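Local coordinates for protein alpha-ketoglutarate-dependent non-heme iron oxygenase EasH (Aspergillus japonicus, PDB 5M0T) that uses iron(II) and 2-oxoglutarate as a non-heme oxygenase, acting as an oxidase in the biosynthesis of the ergot alkaloid cycloclavine, at residues T11-I15 and V27-D31; V45-N49 and T157-D161; F105-S109 and M229-Q233; Q129-H135 and G206-A212. One frame throughout, in Å; residues are numbered along the deposited sequence.

Contact 1 of 4, residues T11-I15 and V27-D31; sequences TLRRI and VLQED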
loop_
_atom_site.group_PDB
_atom_site.type_symbol
_atom_site.label_atom_id
_atom_site.label_comp_id
_atom_site.label_asym_id
_atom_site.label_seq_id
_atom_site.Cartn_x
_atom_site.Cartn_y
_atom_site.Cartn_z
ATOM N N THR A 11 13.661 22.505 -21.753
ATOM C CA THR A 11 14.979 21.861 -21.809
ATOM C C THR A 11 15.108 20.857 -20.670
ATOM O O THR A 11 14.490 21.011 -19.624
ATOM C CB THR A 11 16.121 22.907 -21.669
ATOM O OG1 THR A 11 15.956 23.930 -22.650
ATOM C CG2 THR A 11 17.521 22.280 -21.851
ATOM N N LEU A 12 15.900 19.822 -20.889
ATOM C CA LEU A 12 16.207 18.854 -19.852
ATOM C C LEU A 12 17.503 19.318 -19.219
ATOM O O LEU A 12 18.502 19.505 -19.913
ATOM C CB LEU A 12 16.376 17.446 -20.432
ATOM C CG LEU A 12 16.887 16.354 -19.501
ATOM C CD1 LEU A 12 16.057 16.282 -18.223
ATOM C CD2 LEU A 12 16.891 15.023 -20.245
ATOM N N ARG A 13 17.477 19.518 -17.902
ATOM C CA ARG A 13 18.640 20.038 -17.193
ATOM C C ARG A 13 19.414 18.895 -16.593
ATOM O O ARG A 13 18.884 17.804 -16.367
ATOM C CB ARG A 13 18.245 21.087 -16.145
ATOM C CG ARG A 13 18.010 22.448 -16.787
ATOM C CD ARG A 13 17.907 23.563 -15.770
ATOM N NE ARG A 13 16.619 23.558 -15.081
ATOM C CZ ARG A 13 16.291 24.356 -14.061
ATOM N NH1 ARG A 13 17.160 25.229 -13.567
ATOM N NH2 ARG A 13 15.080 24.273 -13.524
ATOM N N ARG A 14 20.683 19.186 -16.365
ATOM C CA ARG A 14 21.706 18.225 -16.016
ATOM C C ARG A 14 22.473 18.808 -14.819
ATOM O O ARG A 14 22.829 19.995 -14.823
ATOM C CB ARG A 14 22.623 18.098 -17.227
ATOM C CG ARG A 14 23.503 16.871 -17.283
ATOM C CD ARG A 14 24.342 16.861 -18.556
ATOM N NE ARG A 14 23.599 16.490 -19.758
ATOM C CZ ARG A 14 23.217 15.255 -20.103
ATOM N NH1 ARG A 14 23.454 14.200 -19.321
ATOM N NH2 ARG A 14 22.563 15.082 -21.249
ATOM N N ILE A 15 22.707 18.000 -13.794
ATOM C CA ILE A 15 23.300 18.503 -12.547
ATOM C C ILE A 15 24.123 17.386 -11.892
ATOM O O ILE A 15 23.682 16.241 -11.832
ATOM C CB ILE A 15 22.198 19.068 -11.599
ATOM C CG1 ILE A 15 22.776 19.996 -10.544
ATOM C CG2 ILE A 15 21.403 17.962 -10.963
ATOM C CD1 ILE A 15 21.703 20.668 -9.710
ATOM N N VAL A 27 15.401 21.686 -9.173
ATOM C CA VAL A 27 15.173 21.433 -10.600
ATOM C C VAL A 27 14.004 20.446 -10.796
ATOM O O VAL A 27 13.204 20.600 -11.713
ATOM C CB VAL A 27 16.437 20.907 -11.330
ATOM C CG1 VAL A 27 16.134 20.651 -12.809
ATOM C CG2 VAL A 27 17.585 21.899 -11.207
ATOM N N LEU A 28 13.912 19.448 -9.917
ATOM C CA LEU A 28 12.821 18.474 -9.942
ATOM C C LEU A 28 11.448 19.134 -9.746
ATOM O O LEU A 28 10.510 18.811 -10.458
ATOM C CB LEU A 28 13.052 17.385 -8.885
ATOM C CG LEU A 28 12.138 16.169 -8.930
ATOM C CD1 LEU A 28 12.391 15.372 -10.199
ATOM C CD2 LEU A 28 12.329 15.287 -7.703
ATOM N N GLN A 29 11.335 20.058 -8.795
ATOM C CA GLN A 29 10.107 20.844 -8.604
ATOM C C GLN A 29 9.740 21.704 -9.812
ATOM O O GLN A 29 8.573 21.789 -10.190
ATOM C CB GLN A 29 10.249 21.803 -7.427
ATOM C CG GLN A 29 10.240 21.153 -6.077
ATOM C CD GLN A 29 10.350 22.184 -4.957
ATOM O OE1 GLN A 29 11.236 23.034 -4.960
ATOM N NE2 GLN A 29 9.443 22.109 -3.995
ATOM N N GLU A 30 10.737 22.377 -10.377
ATOM C CA GLU A 30 10.520 23.281 -11.493
ATOM C C GLU A 30 10.228 22.538 -12.812
ATOM O O GLU A 30 9.368 22.972 -13.571
ATOM C CB GLU A 30 11.720 24.220 -11.646
ATOM C CG GLU A 30 11.852 25.174 -10.462
ATOM C CD GLU A 30 13.174 25.945 -10.394
ATOM O OE1 GLU A 30 14.107 25.675 -11.182
ATOM O OE2 GLU A 30 13.282 26.835 -9.522
ATOM N N ASP A 31 10.952 21.448 -13.071
ATOM C CA ASP A 31 10.948 20.758 -14.378
ATOM C C ASP A 31 10.298 19.366 -14.376
ATOM O O ASP A 31 9.927 18.869 -15.432
ATOM C CB ASP A 31 12.380 20.620 -14.901
ATOM C CG ASP A 31 13.020 21.962 -15.291
ATOM O OD1 ASP A 31 12.449 23.041 -15.042
ATOM O OD2 ASP A 31 14.129 21.936 -15.857
HETATM O O HOH W 1 15.186 19.601 -16.325
#

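Contact 2 of 4, residues V45-N49 and T157-D161; sequences VRRFN and TALTD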
loop_
_atom_site.group_PDB
_atom_site.type_symbol
_atom_site.label_atom_id
_atom_site.label_comp_id
_atom_site.label_asym_id
_atom_site.label_seq_id
_atom_site.Cartn_x
_atom_site.Cartn_y
_atom_site.Cartn_z
ATOM N N VAL A 45 28.576 0.584 -11.411
ATOM C CA VAL A 45 27.877 0.089 -12.597
ATOM C C VAL A 45 28.456 -1.263 -13.038
ATOM O O VAL A 45 27.697 -2.202 -13.302
ATOM C CB VAL A 45 27.912 1.123 -13.755
ATOM C CG1 VAL A 45 27.398 0.524 -15.067
ATOM C CG2 VAL A 45 27.092 2.354 -13.380
ATOM N N ARG A 46 29.789 -1.354 -13.091
ATOM C CA ARG A 46 30.484 -2.609 -13.411
ATOM C C ARG A 46 30.079 -3.747 -12.470
ATOM O O ARG A 46 29.691 -4.826 -12.935
ATOM C CB ARG A 46 32.012 -2.433 -13.376
ATOM N N ARG A 47 30.147 -3.496 -11.161
ATOM C CA ARG A 47 29.796 -4.511 -10.160
ATOM C C ARG A 47 28.311 -4.881 -10.181
ATOM O O ARG A 47 27.977 -6.060 -10.095
ATOM C CB ARG A 47 30.233 -4.094 -8.740
ATOM C CG ARG A 47 31.706 -4.355 -8.462
ATOM C CD ARG A 47 32.084 -4.048 -7.025
ATOM N NE ARG A 47 31.904 -2.627 -6.700
ATOM C CZ ARG A 47 31.059 -2.123 -5.793
ATOM N NH1 ARG A 47 30.270 -2.900 -5.048
ATOM N NH2 ARG A 47 31.015 -0.805 -5.608
ATOM N N PHE A 48 27.431 -3.889 -10.308
ATOM C CA PHE A 48 25.995 -4.155 -10.426
ATOM C C PHE A 48 25.693 -5.005 -11.666
ATOM O O PHE A 48 25.007 -6.015 -11.565
ATOM C CB PHE A 48 25.185 -2.851 -10.467
ATOM C CG PHE A 48 23.694 -3.061 -10.428
ATOM C CD1 PHE A 48 23.095 -3.626 -9.311
ATOM C CD2 PHE A 48 22.890 -2.700 -11.506
ATOM C CE1 PHE A 48 21.732 -3.833 -9.265
ATOM C CE2 PHE A 48 21.523 -2.896 -11.463
ATOM C CZ PHE A 48 20.943 -3.460 -10.344
ATOM N N ASN A 49 26.233 -4.607 -12.818
ATOM C CA ASN A 49 26.123 -5.415 -14.049
ATOM C C ASN A 49 26.610 -6.853 -13.864
ATOM O O ASN A 49 25.928 -7.782 -14.290
ATOM C CB ASN A 49 26.856 -4.752 -15.228
ATOM C CG ASN A 49 26.056 -3.610 -15.849
ATOM O OD1 ASN A 49 24.826 -3.614 -15.835
ATOM N ND2 ASN A 49 26.760 -2.620 -16.386
ATOM N N THR A 157 18.772 4.798 -13.864
ATOM C CA THR A 157 20.200 4.854 -14.098
ATOM C C THR A 157 20.567 4.170 -15.415
ATOM O O THR A 157 20.094 3.072 -15.709
ATOM C CB THR A 157 20.955 4.179 -12.936
ATOM O OG1 THR A 157 20.511 4.729 -11.695
ATOM C CG2 THR A 157 22.448 4.350 -13.086
ATOM N N ALA A 158 21.434 4.820 -16.186
ATOM C CA ALA A 158 22.006 4.238 -17.385
ATOM C C ALA A 158 23.114 3.243 -17.000
ATOM O O ALA A 158 24.074 3.598 -16.323
ATOM C CB ALA A 158 22.546 5.331 -18.297
ATOM N N LEU A 159 22.957 1.992 -17.419
ATOM C CA LEU A 159 23.961 0.954 -17.189
ATOM C C LEU A 159 24.808 0.670 -18.418
ATOM O O LEU A 159 25.790 -0.069 -18.311
ATOM C CB LEU A 159 23.293 -0.331 -16.705
ATOM C CG LEU A 159 22.521 -0.243 -15.387
ATOM C CD1 LEU A 159 21.861 -1.573 -15.064
ATOM C CD2 LEU A 159 23.439 0.199 -14.245
ATOM N N THR A 160 24.386 1.200 -19.572
ATOM C CA THR A 160 25.207 1.317 -20.771
ATOM C C THR A 160 25.096 2.773 -21.218
ATOM O O THR A 160 24.344 3.543 -20.618
ATOM C CB THR A 160 24.657 0.462 -21.927
ATOM O OG1 THR A 160 23.321 0.884 -22.234
ATOM C CG2 THR A 160 24.656 -1.016 -21.581
ATOM N N ASP A 161 25.804 3.147 -22.287
ATOM C CA ASP A 161 25.586 4.463 -22.915
ATOM C C ASP A 161 24.107 4.612 -23.268
ATOM O O ASP A 161 23.477 3.643 -23.656
ATOM C CB ASP A 161 26.460 4.674 -24.169
ATOM C CG ASP A 161 27.945 4.991 -23.834
ATOM O OD1 ASP A 161 28.274 5.669 -22.837
ATOM O OD2 ASP A 161 28.817 4.553 -24.594
#

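Contact 3 of 4, residues F105-S109 and M229-Q233; sequences FGPES and MQSCQ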
loop_
_atom_site.group_PDB
_atom_site.type_symbol
_atom_site.label_atom_id
_atom_site.label_comp_id
_atom_site.label_asym_id
_atom_site.label_seq_id
_atom_site.Cartn_x
_atom_site.Cartn_y
_atom_site.Cartn_z
ATOM N N PHE A 105 8.367 13.237 -0.449
ATOM C CA PHE A 105 7.298 12.532 0.245
ATOM C C PHE A 105 6.969 13.038 1.644
ATOM O O PHE A 105 5.859 12.827 2.124
ATOM C CB PHE A 105 7.625 11.038 0.300
ATOM C CG PHE A 105 7.772 10.406 -1.052
ATOM C CD1 PHE A 105 6.733 10.430 -1.957
ATOM C CD2 PHE A 105 8.947 9.775 -1.414
ATOM C CE1 PHE A 105 6.860 9.834 -3.210
ATOM C CE2 PHE A 105 9.076 9.174 -2.664
ATOM C CZ PHE A 105 8.032 9.206 -3.570
ATOM N N GLY A 106 7.918 13.683 2.312
ATOM C CA GLY A 106 7.704 14.174 3.662
ATOM C C GLY A 106 6.477 15.046 3.857
ATOM O O GLY A 106 5.751 14.862 4.835
ATOM N N PRO A 107 6.233 16.016 2.955
ATOM C CA PRO A 107 5.113 16.951 3.196
ATOM C C PRO A 107 3.700 16.328 3.220
ATOM O O PRO A 107 2.957 16.568 4.170
ATOM C CB PRO A 107 5.248 17.962 2.058
ATOM C CG PRO A 107 6.705 17.951 1.745
ATOM C CD PRO A 107 7.132 16.519 1.906
ATOM N N GLU A 108 3.355 15.533 2.213
ATOM C CA GLU A 108 2.016 14.973 2.094
ATOM C C GLU A 108 1.893 13.548 2.632
ATOM O O GLU A 108 0.818 13.177 3.098
ATOM C CB GLU A 108 1.530 15.025 0.639
ATOM C CG GLU A 108 1.397 16.439 0.062
ATOM C CD GLU A 108 1.372 16.477 -1.471
ATOM O OE1 GLU A 108 2.304 15.925 -2.141
ATOM O OE2 GLU A 108 0.420 17.101 -2.004
ATOM N N SER A 109 2.969 12.758 2.596
ATOM C CA SER A 109 2.904 11.337 3.017
ATOM C C SER A 109 3.636 10.937 4.300
ATOM O O SER A 109 3.153 10.051 5.002
ATOM C CB SER A 109 3.399 10.450 1.889
ATOM O OG SER A 109 2.607 10.677 0.745
ATOM N N MET A 229 10.886 4.762 -5.970
ATOM C CA MET A 229 10.452 4.933 -4.578
ATOM C C MET A 229 9.049 5.506 -4.570
ATOM O O MET A 229 8.655 6.242 -5.471
ATOM C CB MET A 229 11.397 5.865 -3.812
ATOM C CG MET A 229 12.851 5.440 -3.867
ATOM S SD MET A 229 13.143 3.769 -3.280
ATOM C CE MET A 229 12.714 3.920 -1.552
ATOM N N GLN A 230 8.318 5.190 -3.511
ATOM C CA GLN A 230 6.909 5.509 -3.423
ATOM C C GLN A 230 6.487 5.889 -2.013
ATOM O O GLN A 230 7.020 5.375 -1.039
ATOM C CB GLN A 230 6.142 4.281 -3.903
ATOM C CG GLN A 230 4.639 4.277 -3.728
ATOM C CD GLN A 230 4.017 3.159 -4.551
ATOM O OE1 GLN A 230 4.105 3.156 -5.775
ATOM N NE2 GLN A 230 3.443 2.186 -3.878
ATOM N N SER A 231 5.522 6.792 -1.936
ATOM C CA SER A 231 4.805 7.118 -0.697
ATOM C C SER A 231 4.308 5.855 0.031
ATOM O O SER A 231 3.639 5.007 -0.569
ATOM C CB SER A 231 3.612 8.043 -1.030
ATOM O OG SER A 231 2.726 8.164 0.059
ATOM N N CYS A 232 4.596 5.758 1.328
ATOM C CA CYS A 232 4.318 4.526 2.078
ATOM C C CYS A 232 2.831 4.140 2.189
ATOM O O CYS A 232 2.525 2.967 2.426
ATOM C CB CYS A 232 4.941 4.572 3.469
ATOM S SG CYS A 232 4.164 5.766 4.576
ATOM N N GLN A 233 1.929 5.111 2.028
ATOM C CA GLN A 233 0.477 4.842 2.038
ATOM C C GLN A 233 0.003 3.970 0.849
ATOM O O GLN A 233 -1.076 3.389 0.928
ATOM C CB GLN A 233 -0.339 6.135 2.081
ATOM C CG GLN A 233 -0.364 6.909 0.766
ATOM C CD GLN A 233 -0.948 8.314 0.918
ATOM O OE1 GLN A 233 -2.027 8.494 1.480
ATOM N NE2 GLN A 233 -0.237 9.318 0.403
HETATM O O HOH W 2 -1.236 12.160 0.682
#

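Contact 4 of 4, residues Q129-H135 and G206-A212; sequences QELHREH and GKTLHGA. With FE2 (Fe (II) ion), chain C; AKG (2-oxoglutaric acid), chain D.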
loop_
_atom_site.group_PDB
_atom_site.type_symbol
_atom_site.label_atom_id
_atom_site.label_comp_id
_atom_site.label_asym_id
_atom_site.label_seq_id
_atom_site.Cartn_x
_atom_site.Cartn_y
_atom_site.Cartn_z
ATOM N N GLN A 129 8.284 2.997 -26.066
ATOM C CA GLN A 129 7.025 3.061 -25.321
ATOM C C GLN A 129 6.252 4.304 -25.724
ATOM O O GLN A 129 6.844 5.311 -26.154
ATOM C CB GLN A 129 7.298 3.127 -23.815
ATOM C CG GLN A 129 7.862 1.852 -23.230
ATOM C CD GLN A 129 8.179 1.962 -21.735
ATOM O OE1 GLN A 129 8.671 2.976 -21.258
ATOM N NE2 GLN A 129 7.915 0.898 -20.996
ATOM N N GLU A 130 4.934 4.246 -25.561
ATOM C CA GLU A 130 4.147 5.475 -25.535
ATOM C C GLU A 130 4.508 6.272 -24.253
ATOM O O GLU A 130 4.824 5.694 -23.211
ATOM C CB GLU A 130 2.631 5.187 -25.611
ATOM C CG GLU A 130 1.946 5.357 -26.988
ATOM C CD GLU A 130 2.622 4.646 -28.158
ATOM O OE1 GLU A 130 3.338 3.629 -27.981
ATOM O OE2 GLU A 130 2.407 5.107 -29.294
ATOM N N LEU A 131 4.447 7.594 -24.355
ATOM C CA LEU A 131 4.678 8.462 -23.215
ATOM C C LEU A 131 3.584 8.256 -22.182
ATOM O O LEU A 131 2.434 8.196 -22.526
ATOM C CB LEU A 131 4.742 9.933 -23.631
ATOM C CG LEU A 131 5.845 10.362 -24.604
ATOM C CD1 LEU A 131 5.702 11.834 -24.933
ATOM C CD2 LEU A 131 7.237 10.073 -24.075
ATOM N N HIS A 132 3.971 8.143 -20.917
ATOM C CA HIS A 132 3.043 7.860 -19.827
ATOM C C HIS A 132 3.566 8.500 -18.526
ATOM O O HIS A 132 4.737 8.862 -18.435
ATOM C CB HIS A 132 2.909 6.328 -19.651
ATOM C CG HIS A 132 4.205 5.637 -19.316
ATOM N ND1 HIS A 132 5.097 5.213 -20.277
ATOM C CD2 HIS A 132 4.775 5.334 -18.122
ATOM C CE1 HIS A 132 6.150 4.665 -19.690
ATOM N NE2 HIS A 132 5.996 4.751 -18.380
ATOM N N ARG A 133 2.693 8.624 -17.534
ATOM C CA ARG A 133 3.081 9.065 -16.197
ATOM C C ARG A 133 3.100 7.842 -15.310
ATOM O O ARG A 133 2.183 7.010 -15.371
ATOM C CB ARG A 133 2.088 10.093 -15.659
ATOM C CG ARG A 133 2.144 11.403 -16.420
ATOM C CD ARG A 133 1.307 12.476 -15.761
ATOM N NE ARG A 133 1.494 13.748 -16.444
ATOM C CZ ARG A 133 0.841 14.139 -17.539
ATOM N NH1 ARG A 133 -0.074 13.350 -18.126
ATOM N NH2 ARG A 133 1.117 15.338 -18.060
ATOM N N GLU A 134 4.137 7.729 -14.488
ATOM C CA GLU A 134 4.332 6.530 -13.683
ATOM C C GLU A 134 3.243 6.381 -12.606
ATOM O O GLU A 134 2.906 5.252 -12.247
ATOM C CB GLU A 134 5.743 6.484 -13.075
ATOM C CG GLU A 134 6.396 5.094 -13.155
ATOM C CD GLU A 134 7.051 4.776 -14.509
ATOM O OE1 GLU A 134 6.347 4.492 -15.503
ATOM O OE2 GLU A 134 8.303 4.798 -14.587
ATOM N N HIS A 135 2.658 7.492 -12.139
ATOM C CA HIS A 135 1.604 7.433 -11.113
ATOM C C HIS A 135 0.273 6.836 -11.586
ATOM O O HIS A 135 -0.615 6.591 -10.776
ATOM C CB HIS A 135 1.427 8.796 -10.398
ATOM C CG HIS A 135 0.521 9.778 -11.079
ATOM N ND1 HIS A 135 0.147 10.960 -10.473
ATOM C CD2 HIS A 135 -0.118 9.757 -12.277
ATOM C CE1 HIS A 135 -0.679 11.616 -11.269
ATOM N NE2 HIS A 135 -0.852 10.908 -12.367
ATOM N N GLY A 206 6.456 10.712 -10.560
ATOM C CA GLY A 206 5.382 9.958 -11.183
ATOM C C GLY A 206 4.397 10.809 -11.967
ATOM O O GLY A 206 3.460 10.263 -12.528
ATOM N N LYS A 207 4.590 12.133 -11.987
ATOM C CA LYS A 207 3.722 13.055 -12.685
ATOM C C LYS A 207 4.285 13.529 -14.005
ATOM O O LYS A 207 3.617 14.237 -14.714
ATOM C CB LYS A 207 3.433 14.249 -11.783
ATOM C CG LYS A 207 2.689 13.837 -10.536
ATOM C CD LYS A 207 2.478 15.004 -9.600
ATOM C CE LYS A 207 1.119 15.596 -9.698
ATOM N NZ LYS A 207 0.871 16.484 -8.535
ATOM N N THR A 208 5.501 13.116 -14.340
ATOM C CA THR A 208 6.185 13.584 -15.527
ATOM C C THR A 208 6.066 12.554 -16.649
ATOM O O THR A 208 6.358 11.371 -16.446
ATOM C CB THR A 208 7.660 13.851 -15.199
ATOM O OG1 THR A 208 7.743 14.837 -14.143
ATOM C CG2 THR A 208 8.426 14.335 -16.414
ATOM N N LEU A 209 5.647 13.024 -17.828
ATOM C CA LEU A 209 5.506 12.185 -19.016
ATOM C C LEU A 209 6.867 11.719 -19.496
ATOM O O LEU A 209 7.779 12.516 -19.641
ATOM C CB LEU A 209 4.804 12.919 -20.166
ATOM C CG LEU A 209 3.292 13.086 -20.032
ATOM C CD1 LEU A 209 2.781 14.114 -21.035
ATOM C CD2 LEU A 209 2.551 11.752 -20.199
ATOM N N HIS A 210 6.988 10.420 -19.708
ATOM C CA HIS A 210 8.230 9.810 -20.121
ATOM C C HIS A 210 7.948 8.479 -20.828
ATOM O O HIS A 210 6.843 7.954 -20.749
ATOM C CB HIS A 210 9.094 9.531 -18.889
ATOM C CG HIS A 210 8.556 8.423 -18.053
ATOM N ND1 HIS A 210 7.575 8.611 -17.107
ATOM C CD2 HIS A 210 8.797 7.095 -18.090
ATOM C CE1 HIS A 210 7.255 7.444 -16.576
ATOM N NE2 HIS A 210 7.967 6.502 -17.171
ATOM N N GLY A 211 8.958 7.930 -21.487
ATOM C CA GLY A 211 8.887 6.566 -22.018
ATOM C C GLY A 211 10.205 6.140 -22.645
ATOM O O GLY A 211 10.983 6.981 -23.099
ATOM N N ALA A 212 10.474 4.836 -22.634
ATOM C CA ALA A 212 11.672 4.265 -23.256
ATOM C C ALA A 212 11.647 4.595 -24.731
ATOM O O ALA A 212 10.595 4.520 -25.355
ATOM C CB ALA A 212 11.730 2.756 -23.056
HETATM FE FE FE2 C . 7.494 4.669 -17.158
HETATM C C1 AKG D . 8.368 2.258 -17.475
HETATM O O1 AKG D . 7.484 2.678 -16.732
HETATM O O2 AKG D . 8.483 1.006 -17.853
HETATM C C2 AKG D . 9.471 3.154 -18.056
HETATM O O5 AKG D . 9.253 4.348 -18.130
HETATM C C3 AKG D . 10.794 2.575 -18.490
HETATM C C4 AKG D . 11.686 3.602 -19.168
HETATM C C5 AKG D . 13.005 3.059 -19.645
HETATM O O3 AKG D . 13.322 1.852 -19.239
HETATM O O4 AKG D . 13.730 3.716 -20.358
HETATM O O HOH W 3 6.141 9.636 -14.497
#

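Contact 1 of 4, residues T11-I15 and V27-D31
Arg13 lays one face of its guanidinium over the CG1 methyl of Val27, with NE 3.7 Å from that carbon. The contact belongs to a beta-alpha-beta unit: strand 14-16, helix 21-31, then strand 33-37, which pairs in parallel with the first. It joins the 11-15 segment, at the first strand, to the last turn of the helix. While Val27 covers a face of the guanidinium, two carboxylates meet its edge. Arg13 NE donates to Asp31 OD2 at 3.1 Å, and Arg13 NH2 donates to Glu30 OE1 at 2.9 Å. Both pairs are salt bridges, so one arginine links two successive acidic residues at the helix end. Weaker bonds run from Arg13 NH2 to both oxygens of Asp31. Arg13 has by far the most surface covered here. The site is at the surface of the chain, but Val27 is buried and also packs on Val34 of strand 33-37. The CA-to-CB bond of Arg14 points away from the helix, and its guanidinium forms a salt bridge with Glu37, a residue of a zinc site. A water completes the contact: it accepts from Arg13 N at 2.8 Å and donates to Asp31 OD2 at 2.6 Å.

Contact 2 of 4, residues V45-N49 and T157-D161
Leu159 is the centre of this buried contact. It packs helix 42-52 against the end of strand 152-158, part of the main sheet of the cupin-type fold expected for the PhyH family. The leucine follows directly after the strand, where the chain turns into a loop. Its methyls pack on Val45 and Phe48. CD2 of Leu159 lies 4.1 Å from CG1 of Val45, and CD1 of Leu159 lies 3.9 Å from CE2 of Phe48, near the plane of that ring. Val45, the second most covered residue, also touches the backbone: its CG1 is 3.7 Å from Leu159 O. Val45 and Asn49 are one helical turn apart, joined by the bond from Asn49 N to Val45 O, so both face the leucine. Phe48 also stacks with Phe225 of strand 222-231, which carries the apolar cluster into the sheet. Asn49 adds the polar part. Its ND2 donates a weak hydrogen bond to Leu159 O at 3.3 Å, while its OD1 lies 3.7 Å from Leu159 CD1.

Contact 3 of 4, residues F105-S109 and M229-Q233
This is a buried contact between the end of helix 95-105 with the turn that follows it and the end of strand 222-231, in the main sheet of the cupin-type fold expected for the PhyH family. It has an aromatic half and a polar half. In the first, Phe105 lies against the strand backbone. Ser231 N sits over one face of its ring, 3.6 Å from Phe105 CE1. Phe105 CZ is 3.9 Å from Gln230 CA, and Phe105 CE2 is 4.2 Å from Met229 CB. The ring thus covers three successive residues of the strand. The polar half is formed by two serines. Ser109 OG and Ser231 OG share a hydrogen bond of 2.6 Å. The turn holds Ser109 through its own bond, Ser109 N to Phe105 O at 2.9 Å. A water accepts from Gln233 NE2 at 3.0 Å and donates a weak bond to Glu108 O at 3.3 Å. The other amide atom of Gln233, OE1, bonds to Ile140 N of the second subunit. Within the chain, Phe105 also packs on Tyr112 of strand 112-122 and Leu153 of strand 152-158, the two sheet neighbours of strand 222-231, and Met229 touches Leu97 and Cys101 of helix 95-105.

Contact 4 of 4, residues Q129-H135 and G206-A212
Backbone bonds tie these two segments together around the iron. His132 and His210 form an antiparallel hydrogen-bonded pair, with His132 N to His210 O at 2.9 Å and His210 N to His132 O at 3.0 Å. Gln129 N donates to Ala212 O at 2.9 Å, and Ala212 N donates to Gln129 OE1 at 2.9 Å. At the other end, His135 N donates to Gly206 O at 2.9 Å and Arg133 NE to Lys207 O at 2.8 Å. A water accepts from Glu134 N and donates to Thr208 O. Each metal-binding histidine is oriented from its own segment: His132 ND1 donates to Glu130 O at 3.0 Å, His210 ND1 to Thr208 O at 3.1 Å. This turns both NE2 atoms to the iron, each 1.9 Å from FE. Glu134 OE1 binds FE at 2.0 Å. AKG chelates FE through O1 and O5, and Gln129 NE2 donates to AKG O2 at 3.2 Å. His132, Glu134 and His210 form the two-histidine, one-carboxylate facial triad of 2-oxoglutarate-dependent oxygenases.

Overall arrangement
Contact 1 is at the surface; contacts 2, 3 and 4 are buried. Contacts 1, 2 and 3 all reach the main mixed sheet. Contacts 2 and 3 involve its neighbouring strands 152-158 and 222-231 but lie on opposite sides of the chain's centre, about 28 Å apart between centres. Chemistry follows place. Charge dominates contact 1, apolar side chains contact 2, and an aromatic ring with paired hydroxyls contact 3, which also borders the second subunit. Contact 4 alone holds the iron, and it relies mostly on backbone bonds and metal ligands. Along the chain, contact 4 is nested within the loop closed by contact 3, while contacts 2 and 4 cross.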